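Local coordinates for protein oxygen-independent coproporphyrinogen III oxidase (Escherichia coli, PDB 1OLT) that catalyses the anaerobic oxidative decarboxylation of coproporphyrinogen III to protoporphyrinogen IX in heme biosynthesis, using a [4Fe-4S] cluster and S-adenosylmethionine, at residues A[32-38]-A[357-362]; A[77-83]-A[117-122]; A[205-211]-A[234-240]; A[304-308]-A[375-380]. All blocks are in the same frame, centred on the assembly; numbering follows the deposited sequence.

Overall arrangement
Contact 3 is the buried one. It pairs two parallel strands of the radical SAM core and holds D209, I211 and F240 of a SAM pocket. Contact 2 belongs to the same core but sits at its periphery, about 26 Å away between centres. There two helix starts meet mainly through side-chain amides, with a carboxylate and a backbone carbonyl, where contact 3 relies on backbone hydrogen bonds. Contact 1 joins an N-terminal loop to strand 357-362 with one antiparallel bridge. Contact 4 packs helix 365-380, next in the chain, against 304-308 with one hydrogen bond. Contacts 1, 2 and 4 are partly buried. Contacts 1 and 3 lie on opposite sides of the chain's centre.

Contact 1 of 4, residues A[32-38]-A[357-362]; sequences FSEDFGE and LWRGIA
Two phenylalanines, F32 and F36, form the apolar centre and point toward strand 357-362. F36 (chi1 t) has CD1 4.3 Å from L357 CD1 and CE2 4.3 Å from A362 CB. G360 lies close against the F36 ring, with little room there for a CB, and G360 O is 3.4 Å from F36 CB. F32 (chi1 m) puts CD1 4.1 Å from I361 CG2. Its CB lies over one face of the R359 guanidinium, 3.8 Å from R359 CD. The F32 side chain is also about 4 Å from that of I329, a SAM-binding residue, and about 8 Å from a bound SAM, so the loop lies near one SAM site. The backbones meet in a single antiparallel hydrogen-bonded bridge: S33 N to G360 O is 2.9 Å and G360 N to S33 O is 3.0 Å. Residues 33-36 make a type I turn. S33 OG accepts from D35 N at 3.1 Å, an ST turn. At the polar edge, E34 OE2 is 3.4 Å from W358 NE1, and R359 NH2 hydrogen-bonds Q338 OE1. G37 is the N-cap of helix 38-45. W358 and R359 form a classic bulge opposite Q338 of strand 335-339, which F32 and F36 also touch.

Contact 2 of 4, residues A[77-83]-A[117-122]; sequences RQQHKAD and YLNKAQ
Q79 extends along the Y117 side chain, with its CG 3.6 Å from Y117 CE1. Its chi1 is -144°, between wells, and its chi2 is m. Its amide meets that of Q122. Q79 NE2 donates to Q122 OE1 at 2.9 Å and to Y117 O at 2.9 Å; Q122 NE2 returns a weak bond to Q79 OE1 at 3.3 Å. Q122 (chi1 m, chi2 t) also gives NE2 to D83 OD1 at 2.8 Å. N119 and Q122 form a capping box: Q122 N to N119 OD1 and N119 N to Q122 OE1 are both 2.9 Å. A82 CB is 3.9 Å from L118 CD2 and 4.1 Å from Y117 CE1, at the ring edge. The nearest CA atoms are those of A82 and L118, 6.7 Å apart. The Y117 side chain is about 5 Å from that of C62, a cluster ligand. This is partly buried packing between the starts of helices 80-96 and 120-133, at the periphery of the radical SAM core. Y117 OH bonds T76 O, and L118 reaches I59 of strand 53-62.

Contact 3 of 4, residues A[205-211]-A[234-240]; sequences STNIDLI and PDRLSVF. With SAM (S-adenosylmethionine), chain C.
Side chains alternate across two parallel strands, 207-211 and 236-240, whose axes approach to 4.6 Å at 19°. The register runs from N207 with R236 to I211 with F240. Backbone bonds zigzag between them: I208 N to R236 O 3.0 Å, S238 N to I208 O 2.9 Å, L210 N to S238 O 2.8 Å and F240 N to L210 O 2.9 Å. I208 (chi1 p, chi2 t), L210 (m, t) and L237 (chi1 m) pack on V229 of helix 219-232; V239 (chi1 t), on the same face, touches F290. L210 CD1 lies 4.1 Å from L237 CD2, and I208 CG2 lies 3.9 Å from P234 CB. On the other face, D209 (chi1 m) places OD2 2.8 Å from SAM O3'. I211 (m, t) brings CG1 to 3.6 Å from SAM O2'. F240 (chi1 m) sets CD2 3.4 Å from the same O2', with its ring edge toward it. D235 (chi1 m) accepts T206 N at OD2, 3.0 Å, and D235 OD1 makes a salt bridge to R292. R236 makes salt bridges to D295 and E296. With helix 219-232 the strands form a beta-alpha-beta unit of the radical SAM core. One face lines one of the two SAM sites, where D209 is a binding residue.

Contact 4 of 4, residues A[304-308]-A[375-380]; sequences GVLHR and KSLICN
Segment 304-308 leaves a helix end and runs past the last turns of helix 365-380. G304 has positive phi (81°) and closes helix 296-303 with a Schellman motif. L306 to R308 are extended, and strand 307-308 begins at H307. Residues 375-380 are helical. The nearest CA atoms are L306 to C379, 5.4 Å, and G304 to N380, 5.5 Å. N380 (chi1 m) carries the one hydrogen bond between the segments: its OD1 accepts L306 N at 3.3 Å. C379 (chi1 m) faces the extended residues. Its CB lies 3.2 Å from L306 O and 3.9 Å from L306 CB, and its SG is 3.6 Å from R308 CB. R308 lays CD 3.7 Å from I378 CG2. K375 curls back so that NZ sits at the H307 ring edge, 4.0 Å from CD2. A helix end is thus packed on a loop that runs into a short strand. It joins helix 365-380, within the HemN C-terminal family region, to the segment that follows helix 296-303. Strand 307-308 pairs with strand 313-314, where Y313 makes a cation-pi contact with R308 and its OH bonds I378 O. C379 O takes a bond from Q301 of helix 296-303. L377 and I378 also pack on helix 433-438.

Contact 1 of 4, residues A[32-38]-A[357-362]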
# COMPACT_ATOMS: atom_id res chain seq x y z
N PHE A 32 -10.19 -7.21 13.47
CA PHE A 32 -10.28 -5.97 14.25
C PHE A 32 -11.60 -6.00 15.01
O PHE A 32 -12.58 -6.43 14.47
CB PHE A 32 -10.21 -4.68 13.37
CG PHE A 32 -8.87 -4.42 12.68
CD1 PHE A 32 -7.80 -5.30 12.76
CD2 PHE A 32 -8.71 -3.29 11.89
CE1 PHE A 32 -6.60 -5.03 12.07
CE2 PHE A 32 -7.51 -3.02 11.22
CZ PHE A 32 -6.45 -3.90 11.33
N SER A 33 -11.61 -5.56 16.26
CA SER A 33 -12.79 -5.60 17.08
C SER A 33 -13.10 -4.22 17.72
O SER A 33 -12.22 -3.51 18.15
CB SER A 33 -12.61 -6.66 18.15
OG SER A 33 -13.40 -6.39 19.28
N GLU A 34 -14.37 -3.90 17.82
CA GLU A 34 -14.82 -2.63 18.39
C GLU A 34 -14.63 -2.58 19.88
O GLU A 34 -14.80 -1.53 20.47
CB GLU A 34 -16.27 -2.37 18.00
CG GLU A 34 -16.43 -2.20 16.48
CD GLU A 34 -17.87 -1.94 16.05
OE1 GLU A 34 -18.63 -1.37 16.86
OE2 GLU A 34 -18.24 -2.30 14.90
N ASP A 35 -14.25 -3.70 20.48
CA ASP A 35 -13.94 -3.79 21.89
C ASP A 35 -12.60 -3.15 22.24
O ASP A 35 -12.38 -2.79 23.37
CB ASP A 35 -13.91 -5.27 22.29
CG ASP A 35 -15.33 -5.89 22.37
OD1 ASP A 35 -16.32 -5.12 22.53
OD2 ASP A 35 -15.53 -7.15 22.30
N PHE A 36 -11.73 -3.04 21.25
CA PHE A 36 -10.45 -2.32 21.36
C PHE A 36 -10.70 -0.83 21.51
O PHE A 36 -11.11 -0.12 20.57
CB PHE A 36 -9.56 -2.58 20.13
CG PHE A 36 -8.16 -2.04 20.25
CD1 PHE A 36 -7.88 -0.71 19.96
CD2 PHE A 36 -7.10 -2.87 20.61
CE1 PHE A 36 -6.56 -0.20 20.05
CE2 PHE A 36 -5.79 -2.35 20.71
CZ PHE A 36 -5.53 -1.02 20.44
N GLY A 37 -10.42 -0.35 22.69
CA GLY A 37 -10.76 0.99 23.07
C GLY A 37 -9.54 1.88 23.33
O GLY A 37 -8.37 1.56 23.05
N GLU A 38 -9.87 3.01 23.92
CA GLU A 38 -8.94 4.07 24.11
C GLU A 38 -7.84 3.67 25.02
O GLU A 38 -6.72 4.10 24.82
CB GLU A 38 -9.67 5.24 24.71
CG GLU A 38 -8.83 6.48 24.87
CD GLU A 38 -8.26 7.02 23.57
OE1 GLU A 38 -8.71 6.67 22.44
OE2 GLU A 38 -7.36 7.84 23.69
N LEU A 357 -11.23 6.71 17.01
CA LEU A 357 -10.91 5.28 17.20
C LEU A 357 -12.17 4.45 17.19
O LEU A 357 -13.08 4.68 17.99
CB LEU A 357 -10.13 5.03 18.49
CG LEU A 357 -9.84 3.56 18.82
CD1 LEU A 357 -8.95 2.94 17.86
CD2 LEU A 357 -9.20 3.48 20.21
N TRP A 358 -12.19 3.48 16.29
CA TRP A 358 -13.35 2.62 16.05
C TRP A 358 -13.12 1.19 16.50
O TRP A 358 -13.89 0.63 17.29
CB TRP A 358 -13.66 2.65 14.56
CG TRP A 358 -14.74 1.77 14.12
CD1 TRP A 358 -15.87 1.44 14.80
CD2 TRP A 358 -14.82 1.11 12.87
NE1 TRP A 358 -16.65 0.61 14.03
CE2 TRP A 358 -16.02 0.37 12.86
CE3 TRP A 358 -13.99 1.07 11.74
CZ2 TRP A 358 -16.40 -0.42 11.78
CZ3 TRP A 358 -14.37 0.31 10.65
CH2 TRP A 358 -15.58 -0.44 10.68
N ARG A 359 -12.08 0.57 15.97
CA ARG A 359 -11.82 -0.83 16.26
C ARG A 359 -10.34 -1.13 16.14
O ARG A 359 -9.59 -0.32 15.63
CB ARG A 359 -12.59 -1.71 15.29
CG ARG A 359 -12.30 -1.40 13.86
CD ARG A 359 -13.09 -2.28 12.85
NE ARG A 359 -12.61 -2.13 11.51
CZ ARG A 359 -12.79 -3.02 10.52
NH1 ARG A 359 -13.43 -4.16 10.76
NH2 ARG A 359 -12.32 -2.78 9.28
N GLY A 360 -9.94 -2.29 16.63
CA GLY A 360 -8.55 -2.70 16.49
C GLY A 360 -8.26 -4.03 17.16
O GLY A 360 -9.17 -4.75 17.55
N ILE A 361 -6.97 -4.35 17.28
CA ILE A 361 -6.50 -5.58 17.92
C ILE A 361 -5.16 -5.40 18.63
O ILE A 361 -4.26 -4.77 18.08
CB ILE A 361 -6.33 -6.70 16.85
CG1 ILE A 361 -5.94 -8.07 17.51
CG2 ILE A 361 -5.32 -6.33 15.84
CD1 ILE A 361 -6.58 -9.20 16.84
N ALA A 362 -5.03 -5.97 19.82
CA ALA A 362 -3.73 -6.07 20.49
C ALA A 362 -3.21 -7.45 20.10
O ALA A 362 -3.82 -8.43 20.44
CB ALA A 362 -3.91 -6.00 22.00

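Contact 2 of 4, residues A[77-83]-A[117-122]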
# COMPACT_ATOMS: atom_id res chain seq x y z
N ARG A 77 -18.32 16.96 -5.86
CA ARG A 77 -17.98 18.23 -6.42
C ARG A 77 -18.10 19.38 -5.40
O ARG A 77 -17.79 20.53 -5.71
CB ARG A 77 -18.88 18.49 -7.64
CG ARG A 77 -18.57 17.54 -8.86
CD ARG A 77 -17.08 17.61 -9.25
NE ARG A 77 -16.82 17.06 -10.56
CZ ARG A 77 -15.64 17.18 -11.16
NH1 ARG A 77 -14.68 17.90 -10.59
NH2 ARG A 77 -15.43 16.63 -12.33
N GLN A 78 -18.60 19.07 -4.20
CA GLN A 78 -18.73 20.07 -3.13
C GLN A 78 -17.38 20.26 -2.46
O GLN A 78 -17.08 19.66 -1.47
CB GLN A 78 -19.78 19.62 -2.14
CG GLN A 78 -21.13 19.56 -2.76
CD GLN A 78 -22.21 19.39 -1.72
OE1 GLN A 78 -22.60 20.36 -1.04
NE2 GLN A 78 -22.65 18.19 -1.54
N GLN A 79 -16.54 21.07 -3.08
CA GLN A 79 -15.14 21.21 -2.70
C GLN A 79 -14.94 21.73 -1.27
O GLN A 79 -13.93 21.38 -0.63
CB GLN A 79 -14.37 22.11 -3.68
CG GLN A 79 -12.82 21.62 -3.94
CD GLN A 79 -11.82 22.11 -2.84
OE1 GLN A 79 -12.15 23.09 -2.13
NE2 GLN A 79 -10.57 21.41 -2.71
N HIS A 80 -15.91 22.53 -0.78
CA HIS A 80 -15.94 22.96 0.59
C HIS A 80 -15.90 21.82 1.63
O HIS A 80 -15.55 22.06 2.78
CB HIS A 80 -17.15 23.80 0.88
CG HIS A 80 -18.38 23.01 1.10
ND1 HIS A 80 -19.34 22.84 0.12
CD2 HIS A 80 -18.85 22.37 2.21
CE1 HIS A 80 -20.32 22.08 0.59
NE2 HIS A 80 -20.05 21.77 1.85
N LYS A 81 -16.23 20.60 1.21
CA LYS A 81 -16.07 19.44 2.11
C LYS A 81 -14.63 19.25 2.51
O LYS A 81 -14.37 18.73 3.59
CB LYS A 81 -16.65 18.18 1.52
CG LYS A 81 -18.18 18.12 1.59
CD LYS A 81 -18.65 16.90 0.92
CE LYS A 81 -20.14 16.87 0.83
NZ LYS A 81 -20.82 17.06 2.12
N ALA A 82 -13.70 19.67 1.68
CA ALA A 82 -12.31 19.50 2.00
C ALA A 82 -11.93 20.43 3.18
O ALA A 82 -11.10 20.08 4.02
CB ALA A 82 -11.45 19.83 0.83
N ASP A 83 -12.51 21.64 3.19
CA ASP A 83 -12.27 22.57 4.34
C ASP A 83 -12.83 22.03 5.65
O ASP A 83 -12.19 22.12 6.67
CB ASP A 83 -12.82 23.95 4.09
CG ASP A 83 -12.13 24.66 2.95
OD1 ASP A 83 -10.84 24.78 2.93
OD2 ASP A 83 -12.88 25.07 2.00
N TYR A 117 -6.94 16.44 -4.43
CA TYR A 117 -8.21 17.13 -4.35
C TYR A 117 -8.06 18.44 -3.56
O TYR A 117 -8.76 19.44 -3.82
CB TYR A 117 -9.23 16.25 -3.65
CG TYR A 117 -10.66 16.76 -3.70
CD1 TYR A 117 -11.15 17.73 -2.77
CD2 TYR A 117 -11.57 16.25 -4.64
CE1 TYR A 117 -12.49 18.18 -2.83
CE2 TYR A 117 -12.89 16.70 -4.71
CZ TYR A 117 -13.35 17.66 -3.80
OH TYR A 117 -14.66 18.06 -3.89
N LEU A 118 -7.18 18.39 -2.53
CA LEU A 118 -6.83 19.58 -1.78
C LEU A 118 -6.15 20.62 -2.68
O LEU A 118 -5.15 20.34 -3.34
CB LEU A 118 -5.95 19.25 -0.61
CG LEU A 118 -6.43 18.18 0.39
CD1 LEU A 118 -5.42 18.10 1.49
CD2 LEU A 118 -7.76 18.51 0.95
N ASN A 119 -6.65 21.84 -2.64
CA ASN A 119 -6.03 22.92 -3.34
C ASN A 119 -4.69 23.38 -2.65
O ASN A 119 -4.33 22.88 -1.58
CB ASN A 119 -7.10 24.04 -3.61
CG ASN A 119 -7.53 24.80 -2.33
OD1 ASN A 119 -6.75 24.91 -1.36
ND2 ASN A 119 -8.72 25.37 -2.36
N LYS A 120 -3.95 24.31 -3.23
CA LYS A 120 -2.68 24.75 -2.64
C LYS A 120 -2.77 25.26 -1.23
O LYS A 120 -1.95 24.91 -0.36
CB LYS A 120 -2.02 25.82 -3.55
CG LYS A 120 -1.57 25.30 -4.95
CD LYS A 120 -0.97 26.52 -5.78
CE LYS A 120 -0.92 26.22 -7.26
NZ LYS A 120 -0.12 27.28 -8.10
N ALA A 121 -3.79 26.08 -0.95
CA ALA A 121 -4.00 26.59 0.41
C ALA A 121 -4.31 25.47 1.41
O ALA A 121 -3.77 25.47 2.48
CB ALA A 121 -5.14 27.68 0.46
N GLN A 122 -5.13 24.52 1.03
CA GLN A 122 -5.45 23.37 1.86
C GLN A 122 -4.23 22.43 2.12
O GLN A 122 -3.98 21.99 3.25
CB GLN A 122 -6.64 22.58 1.22
CG GLN A 122 -7.90 23.39 1.28
CD GLN A 122 -8.96 22.91 0.35
OE1 GLN A 122 -8.68 22.13 -0.61
NE2 GLN A 122 -10.19 23.44 0.55

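Contact 3 of 4, residues A[205-211]-A[234-240]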
# COMPACT_ATOMS: atom_id res chain seq x y z
N SER A 205 11.93 8.37 -6.99
CA SER A 205 11.07 7.22 -6.63
C SER A 205 9.64 7.36 -7.04
O SER A 205 8.74 6.88 -6.35
CB SER A 205 11.10 6.94 -5.13
OG SER A 205 12.42 6.72 -4.69
N THR A 206 9.40 8.02 -8.17
CA THR A 206 8.03 8.18 -8.67
C THR A 206 7.39 6.87 -9.14
O THR A 206 7.94 6.15 -9.99
CB THR A 206 8.03 9.17 -9.82
OG1 THR A 206 8.39 10.45 -9.29
CG2 THR A 206 6.69 9.39 -10.34
N ASN A 207 6.21 6.59 -8.59
CA ASN A 207 5.45 5.39 -8.88
C ASN A 207 4.29 5.72 -9.78
O ASN A 207 3.64 6.80 -9.62
CB ASN A 207 4.95 4.77 -7.57
CG ASN A 207 4.05 3.59 -7.80
OD1 ASN A 207 2.80 3.68 -7.72
ND2 ASN A 207 4.63 2.52 -8.18
N ILE A 208 4.01 4.84 -10.74
CA ILE A 208 2.69 4.81 -11.36
C ILE A 208 1.90 3.51 -11.09
O ILE A 208 2.48 2.36 -11.09
CB ILE A 208 2.73 5.08 -12.82
CG1 ILE A 208 3.29 3.97 -13.59
CG2 ILE A 208 3.51 6.36 -13.19
CD1 ILE A 208 2.79 4.01 -14.94
N ASP A 209 0.59 3.66 -10.88
CA ASP A 209 -0.32 2.54 -10.76
C ASP A 209 -0.95 2.18 -12.11
O ASP A 209 -1.39 3.08 -12.87
CB ASP A 209 -1.48 2.83 -9.82
CG ASP A 209 -1.07 3.18 -8.42
OD1 ASP A 209 0.01 2.76 -7.93
OD2 ASP A 209 -1.86 3.85 -7.69
N LEU A 210 -0.93 0.88 -12.42
CA LEU A 210 -1.61 0.30 -13.51
C LEU A 210 -2.52 -0.81 -12.97
O LEU A 210 -2.25 -1.37 -11.90
CB LEU A 210 -0.67 -0.27 -14.56
CG LEU A 210 0.31 0.69 -15.22
CD1 LEU A 210 1.36 -0.09 -16.08
CD2 LEU A 210 -0.47 1.63 -16.03
N ILE A 211 -3.61 -1.08 -13.68
CA ILE A 211 -4.48 -2.23 -13.37
C ILE A 211 -4.67 -3.11 -14.58
O ILE A 211 -4.97 -2.62 -15.69
CB ILE A 211 -5.84 -1.79 -12.84
CG1 ILE A 211 -5.73 -0.82 -11.68
CG2 ILE A 211 -6.70 -2.99 -12.49
CD1 ILE A 211 -7.11 -0.17 -11.30
N PRO A 234 8.73 5.77 -15.50
CA PRO A 234 8.56 5.95 -14.07
C PRO A 234 9.68 5.26 -13.35
O PRO A 234 10.29 4.35 -13.92
CB PRO A 234 7.23 5.24 -13.76
CG PRO A 234 7.05 4.25 -14.80
CD PRO A 234 7.75 4.81 -16.05
N ASP A 235 9.94 5.66 -12.12
CA ASP A 235 10.93 5.00 -11.29
C ASP A 235 10.42 3.64 -10.75
O ASP A 235 11.21 2.71 -10.57
CB ASP A 235 11.35 5.88 -10.13
CG ASP A 235 11.96 7.18 -10.59
OD1 ASP A 235 12.81 7.13 -11.52
OD2 ASP A 235 11.62 8.27 -10.12
N ARG A 236 9.11 3.53 -10.56
CA ARG A 236 8.51 2.37 -9.94
C ARG A 236 7.13 2.19 -10.54
O ARG A 236 6.50 3.18 -10.97
CB ARG A 236 8.32 2.54 -8.41
CG ARG A 236 9.50 2.58 -7.54
CD ARG A 236 9.16 3.04 -6.06
NE ARG A 236 10.37 3.02 -5.22
CZ ARG A 236 10.46 3.47 -3.97
NH1 ARG A 236 9.41 3.95 -3.31
NH2 ARG A 236 11.63 3.39 -3.34
N LEU A 237 6.66 0.95 -10.55
CA LEU A 237 5.33 0.61 -11.06
C LEU A 237 4.63 -0.32 -10.09
O LEU A 237 5.24 -1.22 -9.46
CB LEU A 237 5.36 -0.10 -12.40
CG LEU A 237 5.97 0.58 -13.59
CD1 LEU A 237 7.40 0.25 -13.72
CD2 LEU A 237 5.29 0.13 -14.86
N SER A 238 3.35 -0.11 -9.95
CA SER A 238 2.50 -1.00 -9.23
C SER A 238 1.44 -1.47 -10.20
O SER A 238 0.69 -0.65 -10.70
CB SER A 238 1.92 -0.29 -8.03
OG SER A 238 2.94 0.26 -7.21
N VAL A 239 1.36 -2.74 -10.46
CA VAL A 239 0.47 -3.32 -11.47
C VAL A 239 -0.49 -4.28 -10.73
O VAL A 239 -0.11 -5.40 -10.37
CB VAL A 239 1.28 -4.04 -12.48
CG1 VAL A 239 0.37 -4.52 -13.67
CG2 VAL A 239 2.36 -3.12 -13.03
N PHE A 240 -1.68 -3.78 -10.43
CA PHE A 240 -2.66 -4.51 -9.62
C PHE A 240 -3.55 -5.34 -10.46
O PHE A 240 -3.96 -4.95 -11.57
CB PHE A 240 -3.52 -3.49 -8.84
CG PHE A 240 -2.71 -2.58 -7.97
CD1 PHE A 240 -1.99 -3.10 -6.90
CD2 PHE A 240 -2.65 -1.23 -8.20
CE1 PHE A 240 -1.24 -2.27 -6.04
CE2 PHE A 240 -1.91 -0.37 -7.34
CZ PHE A 240 -1.19 -0.90 -6.28
N SAM C . -6.83 8.88 -6.37
CA SAM C . -5.60 8.84 -7.15
C SAM C . -5.76 8.24 -8.55
O SAM C . -6.78 7.51 -8.80
OXT SAM C . -4.92 8.59 -9.35
CB SAM C . -4.62 7.96 -6.35
CG SAM C . -4.59 6.46 -6.50
SD SAM C . -5.97 5.58 -5.82
CE SAM C . -6.07 6.12 -4.11
C5' SAM C . -5.15 3.96 -5.34
C4' SAM C . -4.99 2.83 -6.41
O4' SAM C . -5.77 1.67 -6.15
C3' SAM C . -5.44 3.23 -7.79
O3' SAM C . -4.55 4.14 -8.45
C2' SAM C . -5.67 1.89 -8.50
O2' SAM C . -4.51 1.49 -9.22
C1' SAM C . -5.88 0.93 -7.35
N9 SAM C . -7.19 0.30 -7.35
C8 SAM C . -8.35 0.92 -6.97
N7 SAM C . -9.35 0.04 -7.06
C5 SAM C . -8.82 -1.15 -7.47
C6 SAM C . -9.39 -2.41 -7.73
N6 SAM C . -10.69 -2.67 -7.57
N1 SAM C . -8.56 -3.41 -8.15
C2 SAM C . -7.19 -3.17 -8.32
N3 SAM C . -6.64 -1.96 -8.06
C4 SAM C . -7.46 -0.97 -7.66

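Contact 4 of 4, residues A[304-308]-A[375-380]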
# COMPACT_ATOMS: atom_id res chain seq x y z
N GLY A 304 18.26 -8.40 2.44
CA GLY A 304 17.46 -9.18 3.37
C GLY A 304 16.74 -8.34 4.40
O GLY A 304 16.31 -8.88 5.41
N VAL A 305 16.60 -7.05 4.15
CA VAL A 305 15.98 -6.12 5.10
C VAL A 305 14.91 -5.23 4.47
O VAL A 305 14.70 -4.09 4.86
CB VAL A 305 17.07 -5.29 5.86
CG1 VAL A 305 18.01 -6.23 6.58
CG2 VAL A 305 17.85 -4.39 4.92
N LEU A 306 14.16 -5.77 3.52
CA LEU A 306 13.03 -5.06 3.00
C LEU A 306 11.88 -5.19 4.01
O LEU A 306 11.71 -6.23 4.62
CB LEU A 306 12.65 -5.59 1.61
CG LEU A 306 11.46 -4.90 0.94
CD1 LEU A 306 11.78 -3.46 0.60
CD2 LEU A 306 11.01 -5.63 -0.33
N HIS A 307 11.07 -4.14 4.13
CA HIS A 307 9.90 -4.12 5.02
C HIS A 307 8.64 -3.72 4.30
O HIS A 307 8.66 -3.42 3.09
CB HIS A 307 10.13 -3.17 6.21
CG HIS A 307 11.32 -3.55 7.04
ND1 HIS A 307 12.58 -3.03 6.81
CD2 HIS A 307 11.44 -4.42 8.06
CE1 HIS A 307 13.43 -3.57 7.68
NE2 HIS A 307 12.76 -4.41 8.45
N ARG A 308 7.54 -3.75 5.06
CA ARG A 308 6.21 -3.53 4.52
C ARG A 308 5.21 -2.94 5.54
O ARG A 308 5.17 -3.37 6.66
CB ARG A 308 5.67 -4.86 3.98
CG ARG A 308 4.90 -4.67 2.74
CD ARG A 308 4.30 -5.92 2.20
NE ARG A 308 3.05 -5.63 1.47
CZ ARG A 308 3.01 -5.10 0.25
NH1 ARG A 308 4.15 -4.83 -0.41
NH2 ARG A 308 1.83 -4.84 -0.32
N LYS A 375 5.99 -11.32 7.20
CA LYS A 375 6.69 -10.13 6.67
C LYS A 375 7.99 -10.51 6.01
O LYS A 375 8.28 -10.06 4.92
CB LYS A 375 7.02 -9.09 7.76
CG LYS A 375 5.90 -8.22 8.15
CD LYS A 375 6.25 -7.20 9.33
CE LYS A 375 7.53 -6.35 9.07
NZ LYS A 375 8.79 -7.20 9.23
N SER A 376 8.79 -11.33 6.69
CA SER A 376 10.02 -11.87 6.08
C SER A 376 9.82 -12.61 4.75
O SER A 376 10.61 -12.46 3.85
CB SER A 376 10.74 -12.82 7.07
OG SER A 376 11.87 -13.41 6.44
N LEU A 377 8.78 -13.42 4.64
CA LEU A 377 8.55 -14.20 3.43
C LEU A 377 8.10 -13.30 2.28
O LEU A 377 8.54 -13.43 1.16
CB LEU A 377 7.48 -15.29 3.69
CG LEU A 377 7.96 -16.52 4.52
CD1 LEU A 377 6.78 -17.44 4.89
CD2 LEU A 377 9.00 -17.29 3.78
N ILE A 378 7.22 -12.37 2.60
CA ILE A 378 6.62 -11.44 1.62
C ILE A 378 7.64 -10.47 1.06
O ILE A 378 7.65 -10.20 -0.14
CB ILE A 378 5.48 -10.67 2.28
CG1 ILE A 378 4.31 -11.61 2.58
CG2 ILE A 378 5.06 -9.45 1.43
CD1 ILE A 378 3.49 -11.99 1.38
N CYS A 379 8.52 -9.97 1.92
CA CYS A 379 9.48 -8.93 1.57
C CYS A 379 10.81 -9.47 1.05
O CYS A 379 11.35 -8.92 0.12
CB CYS A 379 9.81 -8.06 2.75
SG CYS A 379 8.44 -7.12 3.40
N ASN A 380 11.34 -10.51 1.70
CA ASN A 380 12.67 -11.08 1.38
C ASN A 380 12.66 -12.44 0.66
O ASN A 380 13.70 -12.93 0.24
CB ASN A 380 13.49 -11.15 2.66
CG ASN A 380 13.74 -9.76 3.22
OD1 ASN A 380 14.22 -8.88 2.51
ND2 ASN A 380 13.37 -9.54 4.48